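PDB 5FQ8: outer membrane protein Omp121 from Bacteroides thetaiotaomicron, which probably works as a TonB-dependent transporter, a plugged beta-barrel that carries nutrients across the bacterial outer membrane. Local coordinates for residues B[42-48]-B[140-146]; B[148-154]-B[542-546]; B[305-311]-B[387-393]; B[460-464]-B[476-480]. One frame throughout, in Å; residues are numbered along the deposited sequence.

Contact 1 of 4, residues B[42-48]-B[140-146]; sequences YAATSVG and NMTILKG
Lys145 reaches back over strand 44-48 from just beyond the end of strand 140-144, in an antiparallel pair at the edge of the small mixed sheet of the plug domain, the part held inside the barrel. Its CB and CG pass the carbonyl O of Ala43, which also accepts the bond from Lys145 N at 3.2 Å. CD lies against the methyl of Ala43, CE comes near Thr45 OG1, and the turn at chi4 (64°) brings NZ onto that hydroxyl at 2.8 Å. A lysine suits this place because its long apolar stem can pack on alanine while its amine finds an oxygen; Glu703 of the barrel strand 697-712 also touches it. Tyr42 and Leu144 fill the neighbouring end: Leu144 CB meets the edge of the ring, in its plane, 3.8 Å from Tyr42 CE1, and both leucine methyls gather about the phenol oxygen. The small residues Ala44, Ser46 and Thr142 line the face on which Leu144 lies, with Met141 and Ile143 on the other, where Ile52 of helix 49-54 packs on Met141. At the far end Val47 and Met141 exchange two backbone bonds, Val47 N to Met141 O at 2.8 Å and Met141 N to Val47 O at 2.7 Å.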
loop_
_atom_site.group_PDB
_atom_site.type_symbol
_atom_site.label_atom_id
_atom_site.label_comp_id
_atom_site.label_asym_id
_atom_site.label_seq_id
_atom_site.Cartn_x
_atom_site.Cartn_y
_atom_site.Cartn_z
ATOM N N TYR B 42 -47.958 20.282 6.840
ATOM C CA TYR B 42 -46.778 20.529 7.655
ATOM C C TYR B 42 -45.889 21.535 6.940
ATOM O O TYR B 42 -46.141 21.911 5.795
ATOM C CB TYR B 42 -46.035 19.224 7.979
ATOM C CG TYR B 42 -45.600 18.423 6.783
ATOM C CD1 TYR B 42 -44.375 18.650 6.183
ATOM C CD2 TYR B 42 -46.405 17.433 6.266
ATOM C CE1 TYR B 42 -43.973 17.919 5.092
ATOM C CE2 TYR B 42 -46.011 16.699 5.179
ATOM C CZ TYR B 42 -44.796 16.945 4.596
ATOM O OH TYR B 42 -44.407 16.209 3.508
ATOM N N ALA B 43 -44.843 21.975 7.631
ATOM C CA ALA B 43 -43.995 23.040 7.116
ATOM C C ALA B 43 -43.266 22.604 5.864
ATOM O O ALA B 43 -42.701 21.510 5.809
ATOM C CB ALA B 43 -42.984 23.472 8.168
ATOM N N ALA B 44 -43.277 23.473 4.858
ATOM C CA ALA B 44 -42.508 23.281 3.637
ATOM C C ALA B 44 -42.245 24.637 3.014
ATOM O O ALA B 44 -42.979 25.597 3.250
ATOM C CB ALA B 44 -43.232 22.363 2.652
ATOM N N THR B 45 -41.184 24.714 2.230
ATOM C CA THR B 45 -40.799 25.949 1.564
ATOM C C THR B 45 -40.452 25.654 0.113
ATOM O O THR B 45 -39.753 24.679 -0.171
ATOM C CB THR B 45 -39.622 26.596 2.263
ATOM O OG1 THR B 45 -40.019 27.026 3.561
ATOM C CG2 THR B 45 -39.149 27.788 1.485
ATOM N N SER B 46 -40.958 26.480 -0.802
ATOM C CA SER B 46 -40.668 26.345 -2.219
ATOM C C SER B 46 -39.737 27.461 -2.644
ATOM O O SER B 46 -39.925 28.609 -2.244
ATOM C CB SER B 46 -41.941 26.386 -3.063
ATOM O OG SER B 46 -42.869 25.412 -2.640
ATOM N N VAL B 47 -38.718 27.116 -3.420
ATOM C CA VAL B 47 -37.851 28.087 -4.068
ATOM C C VAL B 47 -37.669 27.662 -5.510
ATOM O O VAL B 47 -37.462 26.480 -5.792
ATOM C CB VAL B 47 -36.479 28.204 -3.385
ATOM C CG1 VAL B 47 -35.653 29.259 -4.076
ATOM C CG2 VAL B 47 -36.647 28.542 -1.948
ATOM N N GLY B 48 -37.751 28.607 -6.408
ATOM C CA GLY B 48 -37.519 28.314 -7.795
ATOM C C GLY B 48 -36.074 28.507 -8.173
ATOM O O GLY B 48 -35.309 29.187 -7.483
ATOM N N ASN B 140 -37.534 23.862 -9.596
ATOM C CA ASN B 140 -38.163 24.072 -8.308
ATOM C C ASN B 140 -37.480 23.213 -7.255
ATOM O O ASN B 140 -37.122 22.064 -7.512
ATOM C CB ASN B 140 -39.649 23.747 -8.400
ATOM C CG ASN B 140 -40.291 23.612 -7.065
ATOM O OD1 ASN B 140 -40.594 24.601 -6.426
ATOM N ND2 ASN B 140 -40.514 22.385 -6.631
ATOM N N MET B 141 -37.281 23.782 -6.080
ATOM C CA MET B 141 -36.829 23.035 -4.921
ATOM C C MET B 141 -37.843 23.199 -3.813
ATOM O O MET B 141 -38.198 24.320 -3.463
ATOM C CB MET B 141 -35.467 23.511 -4.437
ATOM C CG MET B 141 -35.147 23.049 -3.039
ATOM S SD MET B 141 -33.558 23.648 -2.571
ATOM C CE MET B 141 -32.634 23.157 -3.987
ATOM N N THR B 142 -38.279 22.092 -3.245
ATOM C CA THR B 142 -39.235 22.104 -2.152
ATOM C C THR B 142 -38.707 21.261 -1.005
ATOM O O THR B 142 -38.407 20.077 -1.184
ATOM C CB THR B 142 -40.581 21.593 -2.626
ATOM O OG1 THR B 142 -41.182 22.591 -3.440
ATOM C CG2 THR B 142 -41.482 21.290 -1.463
ATOM N N ILE B 143 -38.599 21.879 0.166
ATOM C CA ILE B 143 -38.001 21.287 1.355
ATOM C C ILE B 143 -39.125 20.870 2.283
ATOM O O ILE B 143 -39.855 21.720 2.794
ATOM C CB ILE B 143 -37.055 22.273 2.042
ATOM C CG1 ILE B 143 -35.837 22.496 1.170
ATOM C CG2 ILE B 143 -36.654 21.769 3.377
ATOM C CD1 ILE B 143 -34.830 23.353 1.783
ATOM N N LEU B 144 -39.285 19.575 2.500
ATOM C CA LEU B 144 -40.261 19.081 3.461
ATOM C C LEU B 144 -39.578 18.997 4.819
ATOM O O LEU B 144 -38.643 18.214 5.003
ATOM C CB LEU B 144 -40.799 17.720 3.031
ATOM C CG LEU B 144 -41.325 17.689 1.608
ATOM C CD1 LEU B 144 -41.787 16.310 1.258
ATOM C CD2 LEU B 144 -42.460 18.650 1.505
ATOM N N LYS B 145 -40.030 19.805 5.767
ATOM C CA LYS B 145 -39.305 19.886 7.025
ATOM C C LYS B 145 -39.787 18.866 8.046
ATOM O O LYS B 145 -39.006 18.426 8.896
ATOM C CB LYS B 145 -39.428 21.287 7.598
ATOM C CG LYS B 145 -39.072 22.380 6.627
ATOM C CD LYS B 145 -39.241 23.740 7.285
ATOM C CE LYS B 145 -39.045 24.896 6.322
ATOM N NZ LYS B 145 -40.081 24.881 5.282
ATOM N N GLY B 146 -41.051 18.481 7.979
ATOM C CA GLY B 146 -41.620 17.656 9.007
ATOM C C GLY B 146 -41.474 16.192 8.706
ATOM O O GLY B 146 -41.302 15.786 7.565
#

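Contact 2 of 4, residues B[148-154]-B[542-546]; sequences AATALYG and VTARN
Arg545 stretches inward from barrel strand 542-546 and passes beneath the turn of the plug loop 148-154, while Thr543, two residues earlier on the same side of the strand, points at the start of that loop. Between the two sits the methyl of Ala151, 3.7 Å from Thr543 CB and 4.0 Å from Arg545 CB; a side chain this small lets the loop come close to the wall. The arginine leaves with CG opposite its own nitrogen (chi1 176°) and stays extended to NE, which carries its CD past Ala151 O and sets the guanidinium under Gly154. Gly154 CA lies over one face of that flat group, offset toward its rim, 3.2 Å from Arg545 NH1. Ala151 O lies instead near the guanidinium plane, at the edge, and takes only a weak hydrogen bond of 3.4 Å from Arg545 NH1. Thr543 turns OG1 and CG2 toward Ala149, whose CB is 3.9 Å from each. Gly154 has backbone angles (phi 95°, psi -163°) that suit glycine. The firmer partners of the arginine are on the barrel, a salt bridge from NE to Asp547 and a bond from NH2 to Asn481, so its charge is probably balanced chiefly by the wall, and the plug leans on a group already held in place.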
loop_
_atom_site.group_PDB
_atom_site.type_symbol
_atom_site.label_atom_id
_atom_site.label_comp_id
_atom_site.label_asym_id
_atom_site.label_seq_id
_atom_site.Cartn_x
_atom_site.Cartn_y
_atom_site.Cartn_z
ATOM N N ALA B 148 -43.646 13.582 9.833
ATOM C CA ALA B 148 -44.838 12.862 10.240
ATOM C C ALA B 148 -45.578 12.192 9.097
ATOM O O ALA B 148 -46.459 11.371 9.352
ATOM C CB ALA B 148 -45.814 13.800 10.950
ATOM N N ALA B 149 -45.257 12.509 7.860
ATOM C CA ALA B 149 -45.868 11.848 6.734
ATOM C C ALA B 149 -44.760 11.557 5.728
ATOM O O ALA B 149 -44.640 12.214 4.705
ATOM C CB ALA B 149 -46.977 12.693 6.119
ATOM N N THR B 150 -43.934 10.561 6.036
ATOM C CA THR B 150 -42.772 10.235 5.225
ATOM C C THR B 150 -42.908 8.897 4.526
ATOM O O THR B 150 -41.900 8.307 4.141
ATOM C CB THR B 150 -41.514 10.235 6.084
ATOM O OG1 THR B 150 -41.739 9.425 7.237
ATOM C CG2 THR B 150 -41.183 11.632 6.522
ATOM N N ALA B 151 -44.133 8.406 4.350
ATOM C CA ALA B 151 -44.329 7.103 3.727
ATOM C C ALA B 151 -43.802 7.049 2.305
ATOM O O ALA B 151 -43.538 5.959 1.790
ATOM C CB ALA B 151 -45.806 6.739 3.730
ATOM N N LEU B 152 -43.644 8.192 1.655
ATOM C CA LEU B 152 -43.301 8.158 0.246
ATOM C C LEU B 152 -41.817 7.932 0.027
ATOM O O LEU B 152 -41.434 7.300 -0.957
ATOM C CB LEU B 152 -43.746 9.451 -0.422
ATOM C CG LEU B 152 -44.348 9.305 -1.810
ATOM C CD1 LEU B 152 -45.465 8.307 -1.768
ATOM C CD2 LEU B 152 -44.875 10.628 -2.249
ATOM N N TYR B 153 -40.967 8.424 0.917
ATOM C CA TYR B 153 -39.540 8.327 0.693
ATOM C C TYR B 153 -38.822 7.465 1.713
ATOM O O TYR B 153 -37.654 7.131 1.495
ATOM C CB TYR B 153 -38.903 9.716 0.685
ATOM C CG TYR B 153 -39.667 10.715 -0.129
ATOM C CD1 TYR B 153 -39.615 10.701 -1.515
ATOM C CD2 TYR B 153 -40.444 11.685 0.493
ATOM C CE1 TYR B 153 -40.317 11.625 -2.259
ATOM C CE2 TYR B 153 -41.147 12.613 -0.237
ATOM C CZ TYR B 153 -41.081 12.580 -1.613
ATOM O OH TYR B 153 -41.783 13.509 -2.345
ATOM N N GLY B 154 -39.472 7.101 2.802
ATOM C CA GLY B 154 -38.908 6.125 3.709
ATOM C C GLY B 154 -38.152 6.736 4.869
ATOM O O GLY B 154 -38.271 7.923 5.181
ATOM N N VAL B 542 -53.591 10.418 5.103
ATOM C CA VAL B 542 -53.217 9.326 5.995
ATOM C C VAL B 542 -52.126 8.503 5.327
ATOM O O VAL B 542 -52.344 7.948 4.244
ATOM C CB VAL B 542 -54.426 8.447 6.339
ATOM C CG1 VAL B 542 -53.969 7.160 6.971
ATOM C CG2 VAL B 542 -55.320 9.185 7.273
ATOM N N THR B 543 -50.963 8.410 5.971
ATOM C CA THR B 543 -49.817 7.695 5.430
ATOM C C THR B 543 -49.481 6.487 6.288
ATOM O O THR B 543 -49.618 6.518 7.509
ATOM C CB THR B 543 -48.587 8.578 5.352
ATOM O OG1 THR B 543 -48.304 9.101 6.647
ATOM C CG2 THR B 543 -48.796 9.706 4.389
ATOM N N ALA B 544 -49.009 5.430 5.636
ATOM C CA ALA B 544 -48.615 4.203 6.315
ATOM C C ALA B 544 -47.538 3.506 5.503
ATOM O O ALA B 544 -47.640 3.420 4.278
ATOM C CB ALA B 544 -49.801 3.261 6.509
ATOM N N ARG B 545 -46.511 3.012 6.188
ATOM C CA ARG B 545 -45.424 2.323 5.516
ATOM C C ARG B 545 -44.838 1.275 6.438
ATOM O O ARG B 545 -44.600 1.541 7.614
ATOM C CB ARG B 545 -44.322 3.284 5.075
ATOM C CG ARG B 545 -43.148 2.572 4.455
ATOM C CD ARG B 545 -42.245 3.495 3.668
ATOM N NE ARG B 545 -41.120 2.744 3.131
ATOM C CZ ARG B 545 -40.341 3.158 2.146
ATOM N NH1 ARG B 545 -40.556 4.323 1.581
ATOM N NH2 ARG B 545 -39.351 2.396 1.725
ATOM N N ASN B 546 -44.603 0.089 5.898
ATOM C CA ASN B 546 -43.863 -0.944 6.605
ATOM C C ASN B 546 -42.601 -1.264 5.826
ATOM O O ASN B 546 -42.649 -1.440 4.607
ATOM C CB ASN B 546 -44.696 -2.204 6.814
ATOM C CG ASN B 546 -44.107 -3.108 7.879
ATOM O OD1 ASN B 546 -44.466 -3.015 9.055
ATOM N ND2 ASN B 546 -43.177 -3.969 7.477
#

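Contact 3 of 4, residues B[305-311]-B[387-393]; sequences ALTFSSS and KFQLDYE
Leu306 and Leu390 interlock on the face that strands 306-311 and 387-393 turn away from the plug, within the antiparallel wall of the transmembrane barrel. Thr307 and Asp391 exchange backbone N-H...O bonds of 2.7 Å each way. The delta methyl CD1 of Leu390 is the bump: it enters the hollow bounded by the branched end of Leu306 and the CB of Phe308, 3.7 Å from Leu306 CD1 and 4.0 Å from Phe308 CB. Leu306 in turn meets Tyr392 at about a right angle, its CB in the plane of the ring at the edge, 3.9 Å from Tyr392 CD1, and the methyl of Ala305 rests near CE1 of the same ring. The Phe308 ring (chi1 65°) leads away from the partner strand. Phe388 CD1 lies 3.7 Å from Ser309 O, obliquely to the ring, and its ring meets Phe261 of the second subunit, another copy of this protein. Apolar residues suit this face, which meets that subunit and, near Leu390, a bound lipid.

The other face is polar: along strand 387-393, Lys387 NZ donates to Gln389 OE1 from above the amide plane (2.7 Å), and Gln389 NE2 reaches Asp391 OD2 on its syn side (2.6 Å). Lys387 further binds Asp105 O of the plug and Asp391 binds Thr401, so the amide of Gln389 probably links a positive and a negative group on the barrel's inner face, each with a further partner.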
loop_
_atom_site.group_PDB
_atom_site.type_symbol
_atom_site.label_atom_id
_atom_site.label_comp_id
_atom_site.label_asym_id
_atom_site.label_seq_id
_atom_site.Cartn_x
_atom_site.Cartn_y
_atom_site.Cartn_z
ATOM N N ALA B 305 -51.988 6.541 -23.438
ATOM C CA ALA B 305 -51.985 6.537 -21.988
ATOM C C ALA B 305 -50.595 6.332 -21.411
ATOM O O ALA B 305 -50.395 6.578 -20.223
ATOM C CB ALA B 305 -52.922 5.457 -21.467
ATOM N N LEU B 306 -49.634 5.899 -22.217
ATOM C CA LEU B 306 -48.308 5.573 -21.726
ATOM C C LEU B 306 -47.399 6.781 -21.801
ATOM O O LEU B 306 -47.424 7.530 -22.773
ATOM C CB LEU B 306 -47.694 4.427 -22.524
ATOM C CG LEU B 306 -46.359 3.891 -22.001
ATOM C CD1 LEU B 306 -46.507 2.427 -21.737
ATOM C CD2 LEU B 306 -45.224 4.136 -22.974
ATOM N N THR B 307 -46.587 6.957 -20.768
ATOM C CA THR B 307 -45.547 7.974 -20.755
ATOM C C THR B 307 -44.263 7.336 -20.259
ATOM O O THR B 307 -44.240 6.751 -19.175
ATOM C CB THR B 307 -45.935 9.156 -19.871
ATOM O OG1 THR B 307 -47.316 9.453 -20.073
ATOM C CG2 THR B 307 -45.116 10.359 -20.235
ATOM N N PHE B 308 -43.209 7.428 -21.057
ATOM C CA PHE B 308 -41.897 6.952 -20.658
ATOM C C PHE B 308 -40.931 8.124 -20.698
ATOM O O PHE B 308 -40.820 8.816 -21.711
ATOM C CB PHE B 308 -41.426 5.787 -21.537
ATOM C CG PHE B 308 -41.203 6.141 -22.971
ATOM C CD1 PHE B 308 -42.232 6.043 -23.892
ATOM C CD2 PHE B 308 -39.954 6.538 -23.407
ATOM C CE1 PHE B 308 -42.021 6.357 -25.211
ATOM C CE2 PHE B 308 -39.730 6.857 -24.711
ATOM C CZ PHE B 308 -40.767 6.766 -25.629
ATOM N N SER B 309 -40.262 8.367 -19.586
ATOM C CA SER B 309 -39.296 9.441 -19.494
ATOM C C SER B 309 -38.004 8.897 -18.915
ATOM O O SER B 309 -37.967 7.811 -18.337
ATOM C CB SER B 309 -39.817 10.569 -18.632
ATOM O OG SER B 309 -40.184 10.066 -17.364
ATOM N N SER B 310 -36.939 9.671 -19.069
ATOM C CA SER B 310 -35.648 9.195 -18.616
ATOM C C SER B 310 -34.693 10.356 -18.434
ATOM O O SER B 310 -34.679 11.288 -19.235
ATOM C CB SER B 310 -35.064 8.198 -19.598
ATOM O OG SER B 310 -33.692 8.049 -19.326
ATOM N N SER B 311 -33.887 10.275 -17.386
ATOM C CA SER B 311 -32.905 11.291 -17.039
ATOM C C SER B 311 -31.584 10.592 -16.790
ATOM O O SER B 311 -31.559 9.585 -16.085
ATOM C CB SER B 311 -33.354 12.064 -15.792
ATOM O OG SER B 311 -32.365 12.965 -15.337
ATOM N N LYS B 387 -32.517 8.107 -13.908
ATOM C CA LYS B 387 -33.749 7.397 -13.606
ATOM C C LYS B 387 -34.482 7.032 -14.883
ATOM O O LYS B 387 -34.213 7.574 -15.950
ATOM C CB LYS B 387 -34.657 8.224 -12.700
ATOM C CG LYS B 387 -35.451 9.265 -13.415
ATOM C CD LYS B 387 -36.835 9.349 -12.830
ATOM C CE LYS B 387 -37.768 10.150 -13.710
ATOM N NZ LYS B 387 -39.079 10.403 -13.058
ATOM N N PHE B 388 -35.393 6.075 -14.750
ATOM C CA PHE B 388 -36.353 5.705 -15.775
ATOM C C PHE B 388 -37.722 5.642 -15.126
ATOM O O PHE B 388 -37.889 5.019 -14.080
ATOM C CB PHE B 388 -36.031 4.360 -16.430
ATOM C CG PHE B 388 -37.131 3.842 -17.333
ATOM C CD1 PHE B 388 -37.204 4.245 -18.651
ATOM C CD2 PHE B 388 -38.082 2.958 -16.865
ATOM C CE1 PHE B 388 -38.194 3.784 -19.478
ATOM C CE2 PHE B 388 -39.087 2.502 -17.690
ATOM C CZ PHE B 388 -39.139 2.913 -18.999
ATOM N N GLN B 389 -38.702 6.266 -15.748
ATOM C CA GLN B 389 -40.052 6.245 -15.227
ATOM C C GLN B 389 -41.006 5.865 -16.336
ATOM O O GLN B 389 -40.888 6.369 -17.453
ATOM C CB GLN B 389 -40.443 7.590 -14.638
ATOM C CG GLN B 389 -41.727 7.535 -13.890
ATOM C CD GLN B 389 -42.020 8.825 -13.207
ATOM O OE1 GLN B 389 -41.371 9.183 -12.229
ATOM N NE2 GLN B 389 -42.991 9.555 -13.726
ATOM N N LEU B 390 -41.939 4.976 -16.019
ATOM C CA LEU B 390 -42.993 4.533 -16.922
ATOM C C LEU B 390 -44.318 4.856 -16.257
ATOM O O LEU B 390 -44.656 4.258 -15.234
ATOM C CB LEU B 390 -42.890 3.038 -17.202
ATOM C CG LEU B 390 -43.908 2.462 -18.162
ATOM C CD1 LEU B 390 -43.678 3.142 -19.460
ATOM C CD2 LEU B 390 -43.721 0.984 -18.312
ATOM N N ASP B 391 -45.054 5.802 -16.827
ATOM C CA ASP B 391 -46.387 6.140 -16.357
ATOM C C ASP B 391 -47.416 5.571 -17.317
ATOM O O ASP B 391 -47.250 5.665 -18.530
ATOM C CB ASP B 391 -46.572 7.650 -16.262
ATOM C CG ASP B 391 -45.801 8.256 -15.134
ATOM O OD1 ASP B 391 -46.187 8.047 -13.968
ATOM O OD2 ASP B 391 -44.816 8.959 -15.421
ATOM N N TYR B 392 -48.479 4.990 -16.779
ATOM C CA TYR B 392 -49.540 4.457 -17.625
ATOM C C TYR B 392 -50.879 4.665 -16.938
ATOM O O TYR B 392 -51.149 4.053 -15.905
ATOM C CB TYR B 392 -49.314 2.985 -17.925
ATOM C CG TYR B 392 -50.324 2.401 -18.868
ATOM C CD1 TYR B 392 -50.266 2.675 -20.222
ATOM C CD2 TYR B 392 -51.336 1.571 -18.407
ATOM C CE1 TYR B 392 -51.187 2.151 -21.087
ATOM C CE2 TYR B 392 -52.258 1.034 -19.267
ATOM C CZ TYR B 392 -52.177 1.332 -20.605
ATOM O OH TYR B 392 -53.086 0.818 -21.489
ATOM N N GLU B 393 -51.725 5.504 -17.529
ATOM C CA GLU B 393 -53.049 5.781 -16.992
ATOM C C GLU B 393 -54.060 4.796 -17.562
ATOM O O GLU B 393 -54.024 4.475 -18.748
ATOM C CB GLU B 393 -53.443 7.224 -17.313
ATOM C CG GLU B 393 -52.487 8.243 -16.712
ATOM C CD GLU B 393 -52.687 9.646 -17.220
ATOM O OE1 GLU B 393 -53.601 9.859 -18.038
ATOM O OE2 GLU B 393 -51.923 10.542 -16.800
HETATM O O HOH W 1 -42.489 9.049 -17.594
#

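Contact 4 of 4, residues B[460-464]-B[476-480]; sequences DIMVN and ALVGF
Strands 460-464 and 476-480 run antiparallel at 165°, their axes 4.5 Å apart at closest, with Ile461-Phe480 and Val463-Val478 as hydrogen-bonded pairs. Their backbone bonds include Val463 N to Val478 O at 2.7 Å and Val478 N to Val463 O at 2.9 Å.

Val463 and Val478 lie side by side and point the same way, on the face shared with Ile461 and Phe480. CG1 of Val463, placed between its backbone N and carbonyl carbon (chi1 53°), touches Val478 CB at 3.7 Å. Branched and aromatic residues suit this surface, where Ile461 also touches the bound lipid, 3-decanoyloxypropyl decanoate. On the other face Met462 CB meets Leu477 CD2 at 3.7 Å, the two side chains slanting past each other, and the extended thioether chain then leads away from the partner strand. Across from Met462 sits Gly479; with no side chain there, the two CA atoms come to 4.0 Å. Asn464 crosses Leu477 at about a right angle, its ND2 3.7 Å from Leu477 CG, while its amide is bonded to Asn475 OD1, next to the segment.

The pair belongs to the hairpin of strands 446-469 and 472-495. On one flank, strand 398-417 bonds to the backbone of Asp460, Met462 and Asn464, with Phe400 and Tyr402 against Ile461; on the other, strand 513-534 bonds to Leu477 through Gln529, and its Phe527 touches Met462.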
loop_
_atom_site.group_PDB
_atom_site.type_symbol
_atom_site.label_atom_id
_atom_site.label_comp_id
_atom_site.label_asym_id
_atom_site.label_seq_id
_atom_site.Cartn_x
_atom_site.Cartn_y
_atom_site.Cartn_z
ATOM N N ASP B 460 -39.252 1.834 -7.343
ATOM C CA ASP B 460 -40.589 2.072 -6.840
ATOM C C ASP B 460 -41.601 1.572 -7.848
ATOM O O ASP B 460 -41.484 1.845 -9.046
ATOM C CB ASP B 460 -40.804 3.549 -6.549
ATOM C CG ASP B 460 -40.020 4.019 -5.358
ATOM O OD1 ASP B 460 -40.519 3.874 -4.219
ATOM O OD2 ASP B 460 -38.904 4.529 -5.564
ATOM N N ILE B 461 -42.574 0.813 -7.364
ATOM C CA ILE B 461 -43.744 0.419 -8.136
ATOM C C ILE B 461 -44.952 0.948 -7.386
ATOM O O ILE B 461 -45.085 0.709 -6.183
ATOM C CB ILE B 461 -43.821 -1.104 -8.316
ATOM C CG1 ILE B 461 -42.546 -1.613 -8.950
ATOM C CG2 ILE B 461 -44.956 -1.485 -9.202
ATOM C CD1 ILE B 461 -42.496 -3.107 -9.011
ATOM N N MET B 462 -45.812 1.687 -8.079
ATOM C CA MET B 462 -46.911 2.390 -7.437
ATOM C C MET B 462 -48.183 2.260 -8.255
ATOM O O MET B 462 -48.154 2.005 -9.457
ATOM C CB MET B 462 -46.603 3.876 -7.255
ATOM C CG MET B 462 -45.289 4.169 -6.605
ATOM S SD MET B 462 -44.910 5.895 -6.741
ATOM C CE MET B 462 -43.396 5.997 -5.846
ATOM N N VAL B 463 -49.309 2.474 -7.588
ATOM C CA VAL B 463 -50.590 2.620 -8.264
ATOM C C VAL B 463 -51.353 3.757 -7.601
ATOM O O VAL B 463 -51.526 3.775 -6.378
ATOM C CB VAL B 463 -51.408 1.316 -8.245
ATOM C CG1 VAL B 463 -51.538 0.796 -6.844
ATOM C CG2 VAL B 463 -52.768 1.547 -8.845
ATOM N N ASN B 464 -51.791 4.718 -8.405
ATOM C CA ASN B 464 -52.525 5.872 -7.913
ATOM C C ASN B 464 -53.976 5.798 -8.361
ATOM O O ASN B 464 -54.286 5.276 -9.436
ATOM C CB ASN B 464 -51.901 7.177 -8.403
ATOM C CG ASN B 464 -52.483 8.386 -7.712
ATOM O OD1 ASN B 464 -53.337 9.078 -8.262
ATOM N ND2 ASN B 464 -52.043 8.636 -6.488
ATOM N N ALA B 476 -55.830 7.932 -3.656
ATOM C CA ALA B 476 -55.131 6.833 -3.009
ATOM C C ALA B 476 -53.843 6.525 -3.760
ATOM O O ALA B 476 -53.740 6.750 -4.964
ATOM C CB ALA B 476 -56.007 5.582 -2.944
ATOM N N LEU B 477 -52.852 6.030 -3.026
ATOM C CA LEU B 477 -51.572 5.632 -3.600
ATOM C C LEU B 477 -51.082 4.413 -2.842
ATOM O O LEU B 477 -50.932 4.470 -1.620
ATOM C CB LEU B 477 -50.543 6.763 -3.517
ATOM C CG LEU B 477 -49.403 6.847 -4.539
ATOM C CD1 LEU B 477 -48.466 7.976 -4.187
ATOM C CD2 LEU B 477 -48.622 5.568 -4.633
ATOM N N VAL B 478 -50.839 3.321 -3.562
ATOM C CA VAL B 478 -50.254 2.104 -3.009
ATOM C C VAL B 478 -48.945 1.833 -3.740
ATOM O O VAL B 478 -48.899 1.909 -4.973
ATOM C CB VAL B 478 -51.216 0.910 -3.147
ATOM C CG1 VAL B 478 -50.477 -0.366 -2.948
ATOM C CG2 VAL B 478 -52.306 1.011 -2.130
ATOM N N GLY B 479 -47.886 1.509 -2.990
ATOM C CA GLY B 479 -46.565 1.415 -3.573
ATOM C C GLY B 479 -45.690 0.350 -2.941
ATOM O O GLY B 479 -46.027 -0.258 -1.927
ATOM N N PHE B 480 -44.553 0.140 -3.581
ATOM C CA PHE B 480 -43.503 -0.749 -3.118
ATOM C C PHE B 480 -42.177 -0.033 -3.282
ATOM O O PHE B 480 -41.965 0.666 -4.274
ATOM C CB PHE B 480 -43.494 -2.054 -3.907
ATOM C CG PHE B 480 -42.217 -2.833 -3.778
ATOM C CD1 PHE B 480 -41.169 -2.626 -4.652
ATOM C CD2 PHE B 480 -42.067 -3.781 -2.788
ATOM C CE1 PHE B 480 -40.007 -3.325 -4.529
ATOM C CE2 PHE B 480 -40.903 -4.492 -2.671
ATOM C CZ PHE B 480 -39.877 -4.263 -3.541
#

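Overall arrangement
Contact 1 lies within the plug, contacts 3 and 4 in the barrel wall, and contact 2 bridges the two. The plug loop of 148-154 follows closely after strand 138-144, and contacts 1 and 2 touch where Leu144 CD1 comes 4.0 Å from Tyr153 CE2. On the barrel side Leu152 CD1 packs 3.9 Å from Leu477 CD1, so contact 2 meets contact 4 as well, their centres about 12 Å apart. Contacts 3 and 4 do not touch; strand 398-417 lies between strand 376-394 of contact 3 and strand 446-469 of contact 4, and their nearest atoms are about 7 Å apart. A bound 3-decanoyloxypropyl decanoate lies about 4 Å from the Ile461 side chain, and one lies about 5 Å from that of Leu390.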